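Local coordinates for diaphanous protein (Entamoeba histolytica, PDB 4DVG) that probably binds a Rho-family GTPase through an N-terminal GTPase-binding region, as diaphanous-related formins do, and so helps to regulate actin filament assembly, at residues 86-91 and 135-140; 218-223 and 265-270. One frame throughout, in Å; residues are numbered along the deposited sequence.

Contact 1. Residues 86-91 and 135-140; sequences EMVVVF and CEVLRY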
loop_
_atom_site.group_PDB
_atom_site.type_symbol
_atom_site.label_atom_id
_atom_site.label_comp_id
_atom_site.label_asym_id
_atom_site.label_seq_id
_atom_site.Cartn_x
_atom_site.Cartn_y
_atom_site.Cartn_z
ATOM N N GLU B 86 0.779 -7.124 12.303
ATOM C CA GLU B 86 0.846 -5.829 12.943
ATOM C C GLU B 86 1.743 -4.936 12.105
ATOM O O GLU B 86 1.486 -3.740 11.954
ATOM C CB GLU B 86 1.371 -5.967 14.367
ATOM C CG GLU B 86 0.865 -4.890 15.324
ATOM C CD GLU B 86 -0.643 -4.949 15.544
ATOM O OE1 GLU B 86 -1.288 -5.915 15.051
ATOM O OE2 GLU B 86 -1.174 -4.031 16.216
HETATM N N MSE B 87 2.781 -5.543 11.533
HETATM C CA MSE B 87 3.734 -4.815 10.709
HETATM C C MSE B 87 3.104 -4.294 9.426
HETATM O O MSE B 87 3.506 -3.246 8.907
HETATM C CB MSE B 87 4.925 -5.690 10.383
HETATM C CG MSE B 87 5.838 -5.903 11.568
HETATM SE SE MSE B 87 7.554 -6.626 11.021
HETATM C CE MSE B 87 7.120 -8.514 10.991
ATOM N N VAL B 88 2.106 -5.016 8.927
ATOM C CA VAL B 88 1.379 -4.553 7.764
ATOM C C VAL B 88 0.723 -3.221 8.113
ATOM O O VAL B 88 0.951 -2.213 7.431
ATOM C CB VAL B 88 0.397 -5.612 7.262
ATOM C CG1 VAL B 88 -0.621 -5.030 6.263
ATOM C CG2 VAL B 88 1.187 -6.751 6.632
ATOM N N VAL B 89 -0.033 -3.204 9.206
ATOM C CA VAL B 89 -0.649 -1.975 9.673
ATOM C C VAL B 89 0.403 -0.871 9.844
ATOM O O VAL B 89 0.270 0.229 9.317
ATOM C CB VAL B 89 -1.432 -2.183 11.001
ATOM C CG1 VAL B 89 -2.002 -0.870 11.507
ATOM C CG2 VAL B 89 -2.553 -3.188 10.811
ATOM N N VAL B 90 1.455 -1.172 10.583
ATOM C CA VAL B 90 2.432 -0.147 10.925
ATOM C C VAL B 90 3.106 0.471 9.691
ATOM O O VAL B 90 3.038 1.677 9.506
ATOM C CB VAL B 90 3.454 -0.678 11.936
ATOM C CG1 VAL B 90 4.566 0.304 12.122
ATOM C CG2 VAL B 90 2.761 -0.948 13.253
ATOM N N PHE B 91 3.702 -0.353 8.826
ATOM C CA PHE B 91 4.429 0.159 7.660
ATOM C C PHE B 91 3.568 0.849 6.602
ATOM O O PHE B 91 4.013 1.798 5.949
ATOM C CB PHE B 91 5.292 -0.930 7.029
ATOM C CG PHE B 91 6.489 -1.299 7.857
ATOM C CD1 PHE B 91 7.479 -0.358 8.117
ATOM C CD2 PHE B 91 6.630 -2.583 8.375
ATOM C CE1 PHE B 91 8.607 -0.690 8.878
ATOM C CE2 PHE B 91 7.740 -2.921 9.139
ATOM C CZ PHE B 91 8.739 -1.969 9.393
ATOM N N CYS B 135 5.591 -10.474 1.691
ATOM C CA CYS B 135 5.616 -9.655 0.497
ATOM C C CYS B 135 4.912 -8.367 0.771
ATOM O O CYS B 135 5.344 -7.298 0.308
ATOM C CB CYS B 135 4.921 -10.358 -0.668
ATOM S SG CYS B 135 5.837 -11.793 -1.228
ATOM N N GLU B 136 3.817 -8.485 1.522
ATOM C CA GLU B 136 2.945 -7.364 1.810
ATOM C C GLU B 136 3.721 -6.357 2.664
ATOM O O GLU B 136 3.717 -5.154 2.386
ATOM C CB GLU B 136 1.654 -7.856 2.467
ATOM C CG GLU B 136 0.732 -6.770 2.965
ATOM C CD GLU B 136 -0.750 -7.174 2.939
ATOM O OE1 GLU B 136 -1.594 -6.305 2.609
ATOM O OE2 GLU B 136 -1.067 -8.352 3.236
ATOM N N VAL B 137 4.439 -6.863 3.659
ATOM C CA VAL B 137 5.225 -6.002 4.533
ATOM C C VAL B 137 6.391 -5.363 3.783
ATOM O O VAL B 137 6.644 -4.173 3.937
ATOM C CB VAL B 137 5.774 -6.772 5.724
ATOM C CG1 VAL B 137 6.746 -5.898 6.549
ATOM C CG2 VAL B 137 4.636 -7.280 6.567
ATOM N N LEU B 138 7.095 -6.154 2.972
ATOM C CA LEU B 138 8.227 -5.638 2.200
ATOM C C LEU B 138 7.759 -4.528 1.259
ATOM O O LEU B 138 8.422 -3.499 1.101
ATOM C CB LEU B 138 8.948 -6.763 1.432
ATOM C CG LEU B 138 9.828 -7.612 2.359
ATOM C CD1 LEU B 138 10.225 -8.986 1.775
ATOM C CD2 LEU B 138 11.035 -6.841 2.804
ATOM N N ARG B 139 6.594 -4.740 0.668
ATOM C CA ARG B 139 6.017 -3.785 -0.270
ATOM C C ARG B 139 5.833 -2.413 0.380
ATOM O O ARG B 139 5.867 -1.397 -0.311
ATOM C CB ARG B 139 4.704 -4.338 -0.822
ATOM C CG ARG B 139 3.700 -3.293 -1.233
ATOM C CD ARG B 139 2.302 -3.876 -1.213
ATOM N NE ARG B 139 1.430 -3.244 -2.194
ATOM C CZ ARG B 139 0.834 -2.071 -2.009
ATOM N NH1 ARG B 139 1.027 -1.411 -0.883
ATOM N NH2 ARG B 139 0.050 -1.554 -2.947
ATOM N N TYR B 140 5.672 -2.378 1.706
ATOM C CA TYR B 140 5.618 -1.099 2.423
ATOM C C TYR B 140 6.992 -0.539 2.783
ATOM O O TYR B 140 7.197 0.655 2.633
ATOM C CB TYR B 140 4.623 -1.102 3.623
ATOM C CG TYR B 140 3.188 -1.328 3.177
ATOM C CD1 TYR B 140 2.534 -0.380 2.431
ATOM C CD2 TYR B 140 2.520 -2.512 3.444
ATOM C CE1 TYR B 140 1.253 -0.577 1.990
ATOM C CE2 TYR B 140 1.218 -2.734 2.987
ATOM C CZ TYR B 140 0.592 -1.750 2.260
ATOM O OH TYR B 140 -0.706 -1.889 1.785
#

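Contact 2. Residues 218-223 and 265-270; sequences DMKKFL and IEIGLV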
loop_
_atom_site.group_PDB
_atom_site.type_symbol
_atom_site.label_atom_id
_atom_site.label_comp_id
_atom_site.label_asym_id
_atom_site.label_seq_id
_atom_site.Cartn_x
_atom_site.Cartn_y
_atom_site.Cartn_z
ATOM N N ASP B 218 18.472 -20.762 -12.980
ATOM C CA ASP B 218 18.126 -20.419 -14.352
ATOM C C ASP B 218 19.001 -21.203 -15.318
ATOM O O ASP B 218 20.215 -21.257 -15.171
ATOM C CB ASP B 218 18.279 -18.910 -14.609
ATOM C CG ASP B 218 17.002 -18.154 -14.352
ATOM O OD1 ASP B 218 15.966 -18.831 -14.210
ATOM O OD2 ASP B 218 17.019 -16.903 -14.292
HETATM N N MSE B 219 18.381 -21.808 -16.316
HETATM C CA MSE B 219 19.116 -22.629 -17.260
HETATM C C MSE B 219 19.891 -21.688 -18.158
HETATM O O MSE B 219 20.981 -22.002 -18.625
HETATM C CB MSE B 219 18.141 -23.477 -18.067
HETATM SE SE MSE B 219 17.352 -25.732 -19.576
HETATM C CE MSE B 219 16.930 -26.672 -17.916
ATOM N N LYS B 220 19.315 -20.518 -18.386
ATOM C CA LYS B 220 19.992 -19.465 -19.122
ATOM C C LYS B 220 19.732 -18.125 -18.439
ATOM O O LYS B 220 18.745 -17.976 -17.718
ATOM C CB LYS B 220 19.535 -19.449 -20.578
ATOM C CG LYS B 220 20.138 -20.571 -21.433
ATOM C CD LYS B 220 20.041 -20.199 -22.920
ATOM C CE LYS B 220 20.578 -21.286 -23.843
ATOM N NZ LYS B 220 20.129 -21.114 -25.280
ATOM N N LYS B 221 20.628 -17.160 -18.633
ATOM C CA LYS B 221 20.501 -15.872 -17.937
ATOM C C LYS B 221 19.147 -15.291 -18.239
ATOM O O LYS B 221 18.721 -15.307 -19.389
ATOM C CB LYS B 221 21.562 -14.887 -18.403
ATOM C CG LYS B 221 22.071 -13.920 -17.340
ATOM C CD LYS B 221 23.121 -13.027 -17.984
ATOM C CE LYS B 221 23.682 -11.967 -17.069
ATOM N NZ LYS B 221 24.611 -11.122 -17.879
ATOM N N PHE B 222 18.471 -14.791 -17.208
ATOM C CA PHE B 222 17.214 -14.082 -17.410
ATOM C C PHE B 222 15.992 -14.970 -17.674
ATOM O O PHE B 222 14.907 -14.460 -17.896
ATOM C CB PHE B 222 17.355 -13.110 -18.575
ATOM C CG PHE B 222 18.363 -12.044 -18.351
ATOM C CD1 PHE B 222 18.443 -11.396 -17.132
ATOM C CD2 PHE B 222 19.234 -11.677 -19.364
ATOM C CE1 PHE B 222 19.375 -10.380 -16.939
ATOM C CE2 PHE B 222 20.163 -10.687 -19.172
ATOM C CZ PHE B 222 20.234 -10.034 -17.961
ATOM N N LEU B 223 16.153 -16.290 -17.649
ATOM C CA LEU B 223 15.090 -17.157 -18.125
ATOM C C LEU B 223 13.798 -17.041 -17.314
ATOM O O LEU B 223 12.739 -16.744 -17.868
ATOM C CB LEU B 223 15.557 -18.599 -18.187
ATOM C CG LEU B 223 14.565 -19.596 -18.764
ATOM C CD1 LEU B 223 14.146 -19.209 -20.188
ATOM C CD2 LEU B 223 15.182 -20.962 -18.735
ATOM N N ILE B 265 18.012 -12.090 -26.623
ATOM C CA ILE B 265 17.694 -12.670 -27.914
ATOM C C ILE B 265 17.743 -14.187 -27.815
ATOM O O ILE B 265 16.874 -14.882 -28.341
ATOM C CB ILE B 265 18.662 -12.212 -28.989
ATOM C CG1 ILE B 265 18.362 -10.764 -29.379
ATOM C CG2 ILE B 265 18.552 -13.114 -30.209
ATOM C CD1 ILE B 265 19.533 -10.081 -30.009
ATOM N N GLU B 266 18.752 -14.681 -27.106
ATOM C CA GLU B 266 19.007 -16.103 -26.978
ATOM C C GLU B 266 17.833 -16.852 -26.352
ATOM O O GLU B 266 17.708 -18.052 -26.546
ATOM C CB GLU B 266 20.277 -16.310 -26.152
ATOM C CG GLU B 266 20.921 -17.685 -26.240
ATOM C CD GLU B 266 22.177 -17.790 -25.375
ATOM O OE1 GLU B 266 22.822 -16.745 -25.107
ATOM O OE2 GLU B 266 22.517 -18.918 -24.956
ATOM N N ILE B 267 16.971 -16.148 -25.615
ATOM C CA ILE B 267 15.870 -16.795 -24.897
ATOM C C ILE B 267 14.477 -16.406 -25.385
ATOM O O ILE B 267 13.480 -16.650 -24.703
ATOM C CB ILE B 267 15.940 -16.573 -23.372
ATOM C CG1 ILE B 267 15.914 -15.083 -23.048
ATOM C CG2 ILE B 267 17.173 -17.230 -22.787
ATOM C CD1 ILE B 267 15.953 -14.794 -21.600
ATOM N N GLY B 268 14.404 -15.817 -26.570
ATOM C CA GLY B 268 13.124 -15.586 -27.204
ATOM C C GLY B 268 12.504 -14.200 -27.126
ATOM O O GLY B 268 11.364 -14.019 -27.583
ATOM N N LEU B 269 13.250 -13.224 -26.601
ATOM C CA LEU B 269 12.768 -11.850 -26.492
ATOM C C LEU B 269 12.273 -11.262 -27.793
ATOM O O LEU B 269 11.168 -10.727 -27.865
ATOM C CB LEU B 269 13.842 -10.925 -25.955
ATOM C CG LEU B 269 13.225 -9.551 -25.695
ATOM C CD1 LEU B 269 12.038 -9.732 -24.759
ATOM C CD2 LEU B 269 14.255 -8.573 -25.121
ATOM N N VAL B 270 13.096 -11.334 -28.824
ATOM C CA VAL B 270 12.731 -10.704 -30.086
ATOM C C VAL B 270 11.385 -11.194 -30.616
ATOM O O VAL B 270 10.508 -10.389 -30.962
ATOM C CB VAL B 270 13.838 -10.906 -31.131
ATOM C CG1 VAL B 270 13.349 -10.497 -32.507
ATOM C CG2 VAL B 270 15.083 -10.125 -30.725
#

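Contact 1. Residues 86-91 and 135-140
Val88 and Val137 meet methyl to methyl at the heart of a nearly parallel helix pair, Val88 CG2 lying 3.5 Å from Val137 CG2. The axes of the two short segments come within 8.9 Å and cross at 20°, so the same stripe of side chains stays in contact for more than a turn. Both valines carry CG1 anti to the backbone N (chi1 166° at Val88), which puts CG2 beside the N, and it is these CG2 branches that face each other. The branch at CB lets Val137 meet Phe91 with CG1 and Val88 with CG2. On Val88, CG2 also rests 3.7 Å from Glu136 CG, while Val88 CG1 lies 4.0 Å from Glu136 CD; the glutamate, extended beyond CG, crosses the valine at about a right angle and offers it the CG methylene. On Val137, CG1 reaches the Phe91 ring obliquely, 3.8 Å from Phe91 CD2, and CG2 touches CB of selenomethionine Met87 at 4.1 Å. One turn on, Phe91 CB and Tyr140 CB abut at 3.5 Å. CG is anti to the carbonyl carbon in both residues (chi1 -71° at Phe91); from the touching CB atoms the rings diverge and do not stack on one another. The Phe91 ring meets Phe102 edge-to-face, and Leu111 of helix 108-120 backs Val137. The 86-91 segment also meets another protein chain of the assembly: a basic side chain there hydrogen-bonds to Phe91 O and a polar one to Glu86 OE2. Between the two segments themselves no hydrogen bond forms; branched aliphatic and aromatic groups hold them by van der Waals contact and water exclusion, so fit and burial of apolar surface, not polar bonding, set how the two helices lie.

Contact 2. Residues 218-223 and 265-270
Ile267 presses its CD1 methyl into the turn formed by residues 220-223, 3.6 Å from Lys221 O and 3.7 Å from Phe222 CB. Its CG1 stands between the backbone N and the carbonyl carbon (chi1 59°), and the anti chi2 (179°) extends CD1 from it to the turn, while CG2 packs against Lys220 CB at 3.9 Å. Farther out, the extended Lys220 chain crosses Glu266 at about a right angle and forms a salt bridge whose hydrogen bond, Lys220 NZ to Glu266 OE2, is weak at 3.3 Å; Lys220 CE lies equally near that oxygen. Both residues are exposed, so their charged ends can remain solvated. The receiving turn is type II, closed by Leu223 N to Lys220 O at 3.1 Å, with Phe222 at positive phi. Lys221 CG lies over the centre of the Phe222 ring, which also stacks on Phe264 and meets Phe209 edge-to-face. Gly268 supplies the positive phi of a Schellman motif ending helix 254-265, where a CB would jam against Ile267 O, and N-caps helix 269-277. The contact therefore joins two interhelical turns, with Phe222 as N-cap of helix 223-228 and Phe226 of that helix packing on Ile267; helix 203-213 backs Lys221.

In the fold
Contact 1 and contact 2 lie in series along an all-helical chain, on opposite sides of its centre, with their own centres 33 Å apart and their nearest atoms about 18 Å apart. Contact 1 belongs to the diaphanous GTPase-binding domain and contact 2 to the FH3 domain, consistent with the elongated helical array of formin N-terminal regions. They also differ in kind: a buried helix-to-helix seam against a surface meeting of turns. The other protein of the assembly, probably a Rho-type GTPase, meets residues of helix 83-93 beside the seam of contact 1, consistent with a role for this region in binding; no other chain of the assembly touches the segments of contact 2.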